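Local coordinates for protein phosphoribosylaminoimidazole carboxylase (PDB 4JA0) that probably catalyses two successive steps of purine biosynthesis, carboxylating aminoimidazole ribonucleotide and then condensing the product with aspartate to give SAICAR, at residues S364-P369 / C374-Y379; V165-K170 / G203-A208; A387-G392 / G400-K405; S110-K113 / P119-F122. All coordinates share one frame; numbering follows the deposited sequence.

Contact 1. Residues S364-P369 / C374-Y379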
# COMPACT_ATOMS: atom_id res chain seq x y z
N SER A 364 8.56 9.21 6.85
CA SER A 364 8.83 10.42 7.63
C SER A 364 10.32 10.59 7.79
O SER A 364 10.79 11.69 8.07
CB SER A 364 8.14 10.37 8.99
OG SER A 364 8.57 9.26 9.76
N SER A 365 11.05 9.48 7.66
CA SER A 365 12.51 9.44 7.71
C SER A 365 13.09 9.70 6.34
O SER A 365 13.86 10.63 6.14
CB SER A 365 12.99 8.08 8.18
OG SER A 365 12.58 7.82 9.51
N LEU A 366 12.70 8.88 5.37
CA LEU A 366 12.98 9.15 3.96
C LEU A 366 12.24 10.41 3.58
O LEU A 366 11.53 10.98 4.40
CB LEU A 366 12.45 8.00 3.12
CG LEU A 366 12.84 6.58 3.49
CD1 LEU A 366 11.85 5.60 2.86
CD2 LEU A 366 14.24 6.29 3.01
N SER A 367 12.41 10.86 2.34
CA SER A 367 11.62 12.00 1.84
C SER A 367 11.69 13.19 2.79
O SER A 367 10.68 13.65 3.35
CB SER A 367 10.14 11.65 1.51
OG SER A 367 9.39 11.28 2.64
N VAL A 368 12.91 13.65 2.98
CA VAL A 368 13.16 14.84 3.75
C VAL A 368 13.02 16.06 2.83
O VAL A 368 13.02 15.93 1.61
CB VAL A 368 14.60 14.79 4.32
CG1 VAL A 368 14.67 13.82 5.48
CG2 VAL A 368 15.57 14.40 3.22
N PRO A 369 12.84 17.25 3.42
CA PRO A 369 12.84 18.47 2.59
C PRO A 369 14.18 18.68 1.88
O PRO A 369 15.22 18.13 2.26
CB PRO A 369 12.58 19.58 3.60
CG PRO A 369 12.82 18.95 4.95
CD PRO A 369 12.47 17.53 4.81
N CYS A 374 20.08 13.83 5.72
CA CYS A 374 19.68 12.71 6.55
C CYS A 374 19.62 11.40 5.72
O CYS A 374 19.06 11.38 4.62
CB CYS A 374 18.32 13.04 7.17
SG CYS A 374 18.07 12.21 8.71
N ALA A 375 20.26 10.34 6.21
CA ALA A 375 20.20 9.01 5.55
C ALA A 375 19.42 8.04 6.44
O ALA A 375 19.40 8.19 7.67
CB ALA A 375 21.61 8.45 5.26
N THR A 376 18.82 7.02 5.83
CA THR A 376 17.93 6.12 6.55
C THR A 376 18.36 4.65 6.44
O THR A 376 18.81 4.15 5.38
CB THR A 376 16.47 6.31 6.09
OG1 THR A 376 16.06 7.67 6.33
CG2 THR A 376 15.53 5.37 6.83
N VAL A 377 18.24 3.99 7.59
CA VAL A 377 18.64 2.60 7.78
C VAL A 377 17.49 1.97 8.58
O VAL A 377 16.73 2.69 9.24
CB VAL A 377 19.98 2.58 8.55
CG1 VAL A 377 19.90 1.68 9.77
CG2 VAL A 377 21.14 2.21 7.66
N ILE A 378 17.31 0.66 8.51
CA ILE A 378 16.12 0.04 9.10
C ILE A 378 16.37 -0.96 10.26
O ILE A 378 15.45 -1.27 11.04
CB ILE A 378 15.26 -0.56 7.98
CG1 ILE A 378 14.06 0.33 7.71
CG2 ILE A 378 14.84 -2.00 8.25
CD1 ILE A 378 13.16 -0.30 6.66
N TYR A 379 17.61 -1.43 10.38
CA TYR A 379 17.99 -2.35 11.46
C TYR A 379 19.07 -1.74 12.34
O TYR A 379 19.95 -1.03 11.85
CB TYR A 379 18.46 -3.69 10.89
CG TYR A 379 17.51 -4.27 9.89
CD1 TYR A 379 16.33 -4.89 10.31
CD2 TYR A 379 17.77 -4.20 8.52
CE1 TYR A 379 15.44 -5.42 9.39
CE2 TYR A 379 16.88 -4.73 7.59
CZ TYR A 379 15.71 -5.34 8.04
OH TYR A 379 14.81 -5.87 7.15
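Thr376 meets Ser365 and Leu366 with both of its branches, because its first torsion (chi1 -59°) lays OG1 beside the backbone N and swings CG2 anti to that N. Thr376 sits on strand 375-376, the outermost strand, within this chain, of the parallel sheet, whose 2-1-3-4-5 order matches the flavodoxin-like fold of AIR carboxylases. The loop that follows helix 358-361 folds back over this strand. Thr376 OG1 lies 3.6 Å from Ser365 CB, a packing contact, and its polar need is met weakly by Asn350 on the adjoining strand. CG2 reaches Ser365 CB at 4.0 Å. Leu366 starts pointing away from the strand, yet chi1 near -52° and an extended chi2 return its end, so that CD2 comes to 3.8 Å from Thr376 CB and the two side chains cross at about a right angle. Ser365 OG turns elsewhere, to Asn334. The touching residues are all buried, and the site is subunit interface: the Thr376 backbone hydrogen-bonds to a second subunit, Leu366 packs on its Ile378, and Val368 O accepts a hydrogen bond from Arg332 of a third. A small apolar contact closes the pairing, Val368 CG1 against Cys374 CB at 4.1 Å.

Contact 2. Residues V165-K170 / G203-A208; sequences VDYMRK and GSIVLA. With SO4 (sulfate ion), chain H.
Met168 and Tyr167, neighbours on helix 162-183, both reach Ile205 on the short strand 205-207, and three kinds of interaction share the work. The apolar part is carried by Met168. Its chain bends at chi3 (-78°) and crosses Ile205 at about a right angle: CG lies 4.0 Å from Ile205 CG2, while the terminal CE turns to within 4.1 Å of Ile205 CD1. The methyl CG2 therefore faces the middle of the thioether and CD1 its end. The Tyr167 ring adds a looser touch, CE2 to Ile205 CG2 at 4.3 Å.

The polar part runs through solvent. Tyr167 OH donates to a water 3.0 Å away, which lies in the plane of the ring at its edge; the same water donates to Ile205 O at 2.8 Å. Helix and strand are thus bridged by one molecule.

The third part is a bound anion, a sulfate probably from the crystallisation liquor. Ile205 N gives its O1 a nearly straight hydrogen bond, 3.2 Å with an N-H...O angle of 171°. Sulfate O4 stands over one face of the Tyr167 ring, displaced toward the rim. Leu407 of helix 396-420 also packs on Tyr167.

Within the SAICAR synthetase region this joins a helix to a strand of the seven-stranded antiparallel sheet. Chemically, the N-H of Ile205 is engaged by the anion and its C=O by the water. The two segments share no direct polar pair, which leaves apolar packing as their direct contact and the water as their polar link.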
# COMPACT_ATOMS: atom_id res chain seq x y z
N VAL A 165 41.54 -23.39 2.13
CA VAL A 165 42.35 -22.55 1.27
C VAL A 165 41.65 -21.22 0.97
O VAL A 165 42.31 -20.17 0.93
CB VAL A 165 42.74 -23.29 -0.03
CG1 VAL A 165 43.26 -22.32 -1.09
CG2 VAL A 165 43.76 -24.38 0.30
N ASP A 166 40.33 -21.25 0.79
CA ASP A 166 39.57 -20.02 0.58
C ASP A 166 39.77 -19.08 1.76
O ASP A 166 40.13 -17.92 1.57
CB ASP A 166 38.07 -20.30 0.38
CG ASP A 166 37.73 -20.88 -1.01
OD1 ASP A 166 38.51 -20.64 -1.97
OD2 ASP A 166 36.70 -21.60 -1.13
N TYR A 167 39.62 -19.60 2.97
CA TYR A 167 39.80 -18.79 4.17
C TYR A 167 41.19 -18.14 4.27
O TYR A 167 41.31 -16.96 4.61
CB TYR A 167 39.55 -19.64 5.42
CG TYR A 167 39.82 -18.91 6.70
CD1 TYR A 167 38.87 -18.08 7.24
CD2 TYR A 167 41.04 -19.04 7.35
CE1 TYR A 167 39.12 -17.39 8.42
CE2 TYR A 167 41.30 -18.35 8.53
CZ TYR A 167 40.33 -17.53 9.06
OH TYR A 167 40.55 -16.84 10.23
N MET A 168 42.23 -18.93 3.97
CA MET A 168 43.62 -18.46 4.06
C MET A 168 43.97 -17.44 2.97
O MET A 168 44.77 -16.54 3.19
CB MET A 168 44.59 -19.63 4.08
CG MET A 168 44.58 -20.40 5.39
SD MET A 168 45.75 -21.79 5.48
CE MET A 168 44.90 -23.07 4.55
N ARG A 169 43.36 -17.59 1.79
CA ARG A 169 43.57 -16.59 0.77
C ARG A 169 42.95 -15.32 1.24
O ARG A 169 43.57 -14.27 1.22
CB ARG A 169 42.93 -16.97 -0.55
CG ARG A 169 43.15 -15.95 -1.67
CD ARG A 169 41.96 -15.88 -2.63
NE ARG A 169 41.32 -17.19 -2.79
CZ ARG A 169 40.09 -17.48 -2.37
NH1 ARG A 169 39.33 -16.55 -1.81
NH2 ARG A 169 39.60 -18.70 -2.53
N LYS A 170 41.71 -15.41 1.70
CA LYS A 170 41.00 -14.23 2.13
C LYS A 170 41.67 -13.59 3.34
O LYS A 170 41.80 -12.36 3.40
CB LYS A 170 39.53 -14.54 2.41
CG LYS A 170 38.68 -14.82 1.14
CD LYS A 170 37.22 -14.93 1.50
CE LYS A 170 36.96 -16.24 2.18
NZ LYS A 170 35.63 -16.31 2.84
N GLY A 203 41.21 -27.66 15.91
CA GLY A 203 40.92 -27.70 14.49
C GLY A 203 40.73 -26.35 13.81
O GLY A 203 40.18 -26.29 12.70
N SER A 204 41.14 -25.27 14.47
CA SER A 204 41.01 -23.91 13.94
C SER A 204 42.29 -23.37 13.31
O SER A 204 43.39 -23.57 13.83
CB SER A 204 40.48 -22.94 15.04
OG SER A 204 39.14 -23.27 15.42
N ILE A 205 42.16 -22.67 12.19
CA ILE A 205 43.33 -22.14 11.50
C ILE A 205 43.76 -20.79 12.07
O ILE A 205 43.00 -19.82 12.05
CB ILE A 205 43.06 -22.01 9.99
CG1 ILE A 205 42.79 -23.39 9.39
CG2 ILE A 205 44.26 -21.37 9.29
CD1 ILE A 205 42.59 -23.36 7.89
N VAL A 206 44.98 -20.73 12.58
CA VAL A 206 45.45 -19.50 13.19
C VAL A 206 46.65 -18.92 12.42
O VAL A 206 47.43 -19.68 11.83
CB VAL A 206 45.79 -19.70 14.70
CG1 VAL A 206 44.56 -20.16 15.49
CG2 VAL A 206 46.89 -20.71 14.85
N LEU A 207 46.76 -17.60 12.40
CA LEU A 207 47.94 -16.93 11.84
C LEU A 207 49.06 -17.15 12.84
O LEU A 207 48.94 -16.74 14.00
CB LEU A 207 47.67 -15.44 11.65
CG LEU A 207 48.88 -14.63 11.22
CD1 LEU A 207 49.25 -14.96 9.79
CD2 LEU A 207 48.58 -13.15 11.36
N ALA A 208 50.15 -17.77 12.41
CA ALA A 208 50.97 -18.42 13.42
C ALA A 208 52.48 -18.28 13.38
O ALA A 208 53.16 -18.73 14.31
CB ALA A 208 50.61 -19.89 13.44
S SO4 H . 38.74 -20.52 11.54
O1 SO4 H . 39.21 -21.87 11.20
O2 SO4 H . 37.47 -20.63 12.27
O3 SO4 H . 39.72 -19.79 12.38
O4 SO4 H . 38.49 -19.84 10.28
O HOH W 1 43.28 -17.13 11.49

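Contact 3. Residues A387-G392 / G400-K405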
# COMPACT_ATOMS: atom_id res chain seq x y z
N ALA A 387 27.70 3.91 10.96
CA ALA A 387 28.50 4.77 11.83
C ALA A 387 29.95 4.31 11.84
O ALA A 387 30.88 5.14 11.76
CB ALA A 387 27.92 4.77 13.24
N ALA A 388 30.15 3.01 11.93
CA ALA A 388 31.50 2.44 11.89
C ALA A 388 32.21 2.72 10.57
O ALA A 388 33.37 3.15 10.57
CB ALA A 388 31.46 0.94 12.16
N GLN A 389 31.50 2.53 9.47
CA GLN A 389 32.08 2.75 8.15
C GLN A 389 32.49 4.21 7.97
O GLN A 389 33.50 4.50 7.32
CB GLN A 389 31.10 2.31 7.05
CG GLN A 389 30.96 0.79 6.91
CD GLN A 389 29.74 0.35 6.10
OE1 GLN A 389 28.81 1.12 5.85
NE2 GLN A 389 29.73 -0.92 5.70
N ILE A 390 31.74 5.12 8.59
CA ILE A 390 32.04 6.55 8.49
C ILE A 390 33.30 6.90 9.29
O ILE A 390 34.19 7.59 8.80
CB ILE A 390 30.85 7.40 8.98
CG1 ILE A 390 29.70 7.32 7.97
CG2 ILE A 390 31.26 8.85 9.18
CD1 ILE A 390 28.41 7.87 8.45
N ILE A 391 33.34 6.41 10.53
CA ILE A 391 34.45 6.63 11.44
C ILE A 391 35.73 5.83 11.04
O ILE A 391 36.88 6.23 11.34
CB ILE A 391 33.97 6.34 12.85
CG1 ILE A 391 32.95 7.41 13.22
CG2 ILE A 391 35.10 6.32 13.83
CD1 ILE A 391 32.33 7.20 14.56
N GLY A 392 35.52 4.70 10.37
CA GLY A 392 36.62 3.90 9.86
C GLY A 392 37.45 4.63 8.82
O GLY A 392 38.58 4.22 8.51
N GLY A 400 39.46 -2.06 9.91
CA GLY A 400 39.90 -3.44 9.97
C GLY A 400 38.78 -4.35 10.47
O GLY A 400 38.46 -5.36 9.83
N ARG A 401 38.16 -3.96 11.58
CA ARG A 401 37.13 -4.80 12.22
C ARG A 401 35.91 -5.03 11.36
O ARG A 401 35.26 -6.07 11.48
CB ARG A 401 36.70 -4.22 13.58
CG ARG A 401 37.80 -4.27 14.63
CD ARG A 401 37.22 -4.31 16.03
NE ARG A 401 38.07 -3.63 17.00
CZ ARG A 401 37.92 -3.69 18.32
NH1 ARG A 401 36.94 -4.41 18.86
NH2 ARG A 401 38.76 -3.02 19.11
N LEU A 402 35.59 -4.07 10.51
CA LEU A 402 34.51 -4.23 9.54
C LEU A 402 34.88 -5.31 8.53
O LEU A 402 34.07 -6.18 8.21
CB LEU A 402 34.23 -2.91 8.83
CG LEU A 402 33.56 -1.79 9.65
CD1 LEU A 402 33.61 -0.47 8.91
CD2 LEU A 402 32.12 -2.13 10.01
N ARG A 403 36.12 -5.29 8.05
CA ARG A 403 36.55 -6.29 7.07
C ARG A 403 36.65 -7.66 7.69
O ARG A 403 36.34 -8.66 7.05
CB ARG A 403 37.87 -5.92 6.45
CG ARG A 403 37.89 -4.56 5.82
CD ARG A 403 38.82 -4.53 4.62
NE ARG A 403 38.07 -4.57 3.37
CZ ARG A 403 38.61 -4.35 2.18
NH1 ARG A 403 39.88 -4.04 2.08
NH2 ARG A 403 37.86 -4.41 1.09
N SER A 404 37.05 -7.69 8.95
CA SER A 404 37.18 -8.95 9.66
C SER A 404 35.80 -9.57 9.86
O SER A 404 35.61 -10.78 9.74
CB SER A 404 37.88 -8.71 10.99
OG SER A 404 37.99 -9.89 11.76
N LYS A 405 34.82 -8.72 10.11
CA LYS A 405 33.47 -9.20 10.31
C LYS A 405 32.92 -9.86 9.02
O LYS A 405 32.24 -10.89 9.08
CB LYS A 405 32.59 -8.04 10.76
CG LYS A 405 31.16 -8.43 11.09
CD LYS A 405 30.17 -7.38 10.60
CE LYS A 405 28.75 -7.87 10.80
NZ LYS A 405 28.55 -8.24 12.23
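Leu402 drives its forked end between Ala388 and Gln389, and nearly all the tight packing here is this one side chain. Its torsions (chi1 -71°, chi2 168°) point the fork at helix 380-391: CD1 lies 3.6 Å from Gln389 CG, and CD2 rests 3.8 Å from Ala388 CB. Gln389 presents its aliphatic stem, crossing Leu402 at about a right angle. All three residues are buried. Leu292 touches both Ala388 and Leu402, and Ser345 of a second subunit packs on Leu402 and Gln389, so the subunit boundary runs beside the pair.

Away from Leu402, segment 400-405 does not pack on 387-392. Its partly exposed arginines have partners elsewhere: Arg403 NH1 forms a salt bridge to Glu177, in the SAICAR synthetase region, and its NH2 pairs with Glu318 of the second subunit, while Arg401 bonds weakly to Glu291 O. On the other helix, Ile391 turns to the sheet, meeting Val269 and Val325.

Helices 380-391 and 396-420 meet side by side at Gln389 and Leu402, whose CA atoms are 7.5 Å apart. They are consecutive helices joined by a short connection, the first packing on the parallel sheet of the flavodoxin-like AIR carboxylase region, the second the long C-terminal helix.

Contact 4. Residues S110-K113 / P119-F122; sequences SFLK and PEGF. With SO4 (sulfate ion), chain J.
Leu112 splits its two methyls over the backbone and side chain of Glu120. CD1 packs on the aliphatic stem, 3.8 Å from Glu120 CB and 4.0 Å from Glu120 CG, while CD2 sits by the peptide link, 3.8 Å from Glu120 N and 4.0 Å from Pro119 C. Glu120 has CG anti to its own backbone N (chi1 -173°) and stays extended beyond, which carries the carboxylate alongside the end of the leucine, where OE1 forms a salt bridge with Lys224 and accepts a hydrogen bond from Thr108.

The next shell fixes the loop. Residues Pro119 to Phe122 form a type II beta turn, closed by Phe122 N to Pro119 O at 3.2 Å, with Gly121 taking the positive phi (98°) of the third position. Phe111 and Phe122 both meet the ring of Phe124, Phe111 edge-to-face, so helix and loop share an aromatic neighbour.

At the start of helix 110-114 lies a sulfate, probably from the crystallisation liquor. Ser110 OG donates to its O3 at 2.8 Å, and Arg104 NH1 also binds the ion. Backbone N-H groups at a helix start tend to attract anions, although here the bond from Phe111 N is weak. In the SAICAR synthetase region the whole is a short helix followed by a loop whose type II turn leads into strand 123-132, with an anion site at the helix's N-terminal end.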
# COMPACT_ATOMS: atom_id res chain seq x y z
N SER A 110 61.03 -11.29 -6.94
CA SER A 110 61.09 -12.47 -7.78
C SER A 110 59.92 -12.57 -8.76
O SER A 110 60.01 -13.31 -9.74
CB SER A 110 61.13 -13.73 -6.90
OG SER A 110 59.82 -14.23 -6.66
N PHE A 111 58.85 -11.81 -8.50
CA PHE A 111 57.66 -11.83 -9.37
C PHE A 111 58.00 -11.37 -10.78
O PHE A 111 57.45 -11.89 -11.76
CB PHE A 111 56.54 -10.97 -8.79
CG PHE A 111 55.25 -11.03 -9.57
CD1 PHE A 111 54.21 -11.84 -9.14
CD2 PHE A 111 55.06 -10.25 -10.71
CE1 PHE A 111 53.01 -11.89 -9.84
CE2 PHE A 111 53.86 -10.31 -11.42
CZ PHE A 111 52.84 -11.13 -10.98
N LEU A 112 58.89 -10.38 -10.86
CA LEU A 112 59.29 -9.79 -12.13
C LEU A 112 59.99 -10.83 -13.00
O LEU A 112 59.78 -10.90 -14.22
CB LEU A 112 60.20 -8.58 -11.89
CG LEU A 112 59.62 -7.39 -11.10
CD1 LEU A 112 60.65 -6.28 -10.89
CD2 LEU A 112 58.36 -6.84 -11.79
N LYS A 113 60.81 -11.66 -12.36
CA LYS A 113 61.52 -12.71 -13.08
C LYS A 113 60.53 -13.77 -13.55
O LYS A 113 60.59 -14.21 -14.69
CB LYS A 113 62.62 -13.33 -12.20
N PRO A 119 56.24 -4.58 -15.76
CA PRO A 119 57.23 -3.67 -15.18
C PRO A 119 57.13 -3.52 -13.67
O PRO A 119 56.05 -3.70 -13.09
CB PRO A 119 56.90 -2.33 -15.86
CG PRO A 119 55.46 -2.41 -16.15
CD PRO A 119 55.17 -3.86 -16.47
N GLU A 120 58.26 -3.22 -13.04
CA GLU A 120 58.30 -2.98 -11.61
C GLU A 120 57.36 -1.83 -11.28
O GLU A 120 57.35 -0.82 -11.99
CB GLU A 120 59.72 -2.64 -11.13
CG GLU A 120 59.82 -2.55 -9.59
CD GLU A 120 61.24 -2.33 -9.08
OE1 GLU A 120 61.75 -3.21 -8.35
OE2 GLU A 120 61.85 -1.28 -9.41
N GLY A 121 56.54 -2.01 -10.25
CA GLY A 121 55.60 -0.99 -9.82
C GLY A 121 54.19 -1.18 -10.35
O GLY A 121 53.30 -0.41 -9.98
N PHE A 122 53.99 -2.20 -11.20
CA PHE A 122 52.65 -2.54 -11.69
C PHE A 122 51.74 -2.91 -10.55
O PHE A 122 52.05 -3.83 -9.78
CB PHE A 122 52.71 -3.70 -12.67
CG PHE A 122 51.36 -4.18 -13.14
CD1 PHE A 122 50.82 -3.71 -14.34
CD2 PHE A 122 50.63 -5.10 -12.40
CE1 PHE A 122 49.57 -4.15 -14.79
CE2 PHE A 122 49.39 -5.54 -12.84
CZ PHE A 122 48.87 -5.07 -14.04
S SO4 J . 59.77 -12.38 -3.88
O1 SO4 J . 61.22 -12.37 -3.72
O2 SO4 J . 59.48 -11.66 -5.11
O3 SO4 J . 59.28 -13.76 -3.97
O4 SO4 J . 59.10 -11.71 -2.76

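Along the chain the order is contact 4, contact 2, contact 1, contact 3, each closing before the next opens. Contacts 4 and 2 belong to the SAICAR synthetase range, their centres 27 Å apart; contacts 1 and 3 belong to the AIR carboxylase range, 22 Å apart, where strand 375-376 leads directly into helix 380-391, and both touch a second subunit. Contacts 1 and 4 are the most distant pair, with centres 49 Å apart. Contacts 2 and 3 come within about 8 Å at their nearest atoms, and helix 396-420 takes part in contact 3 while also packing on Tyr167 of contact 2, so this long helix ties the two enzyme regions together.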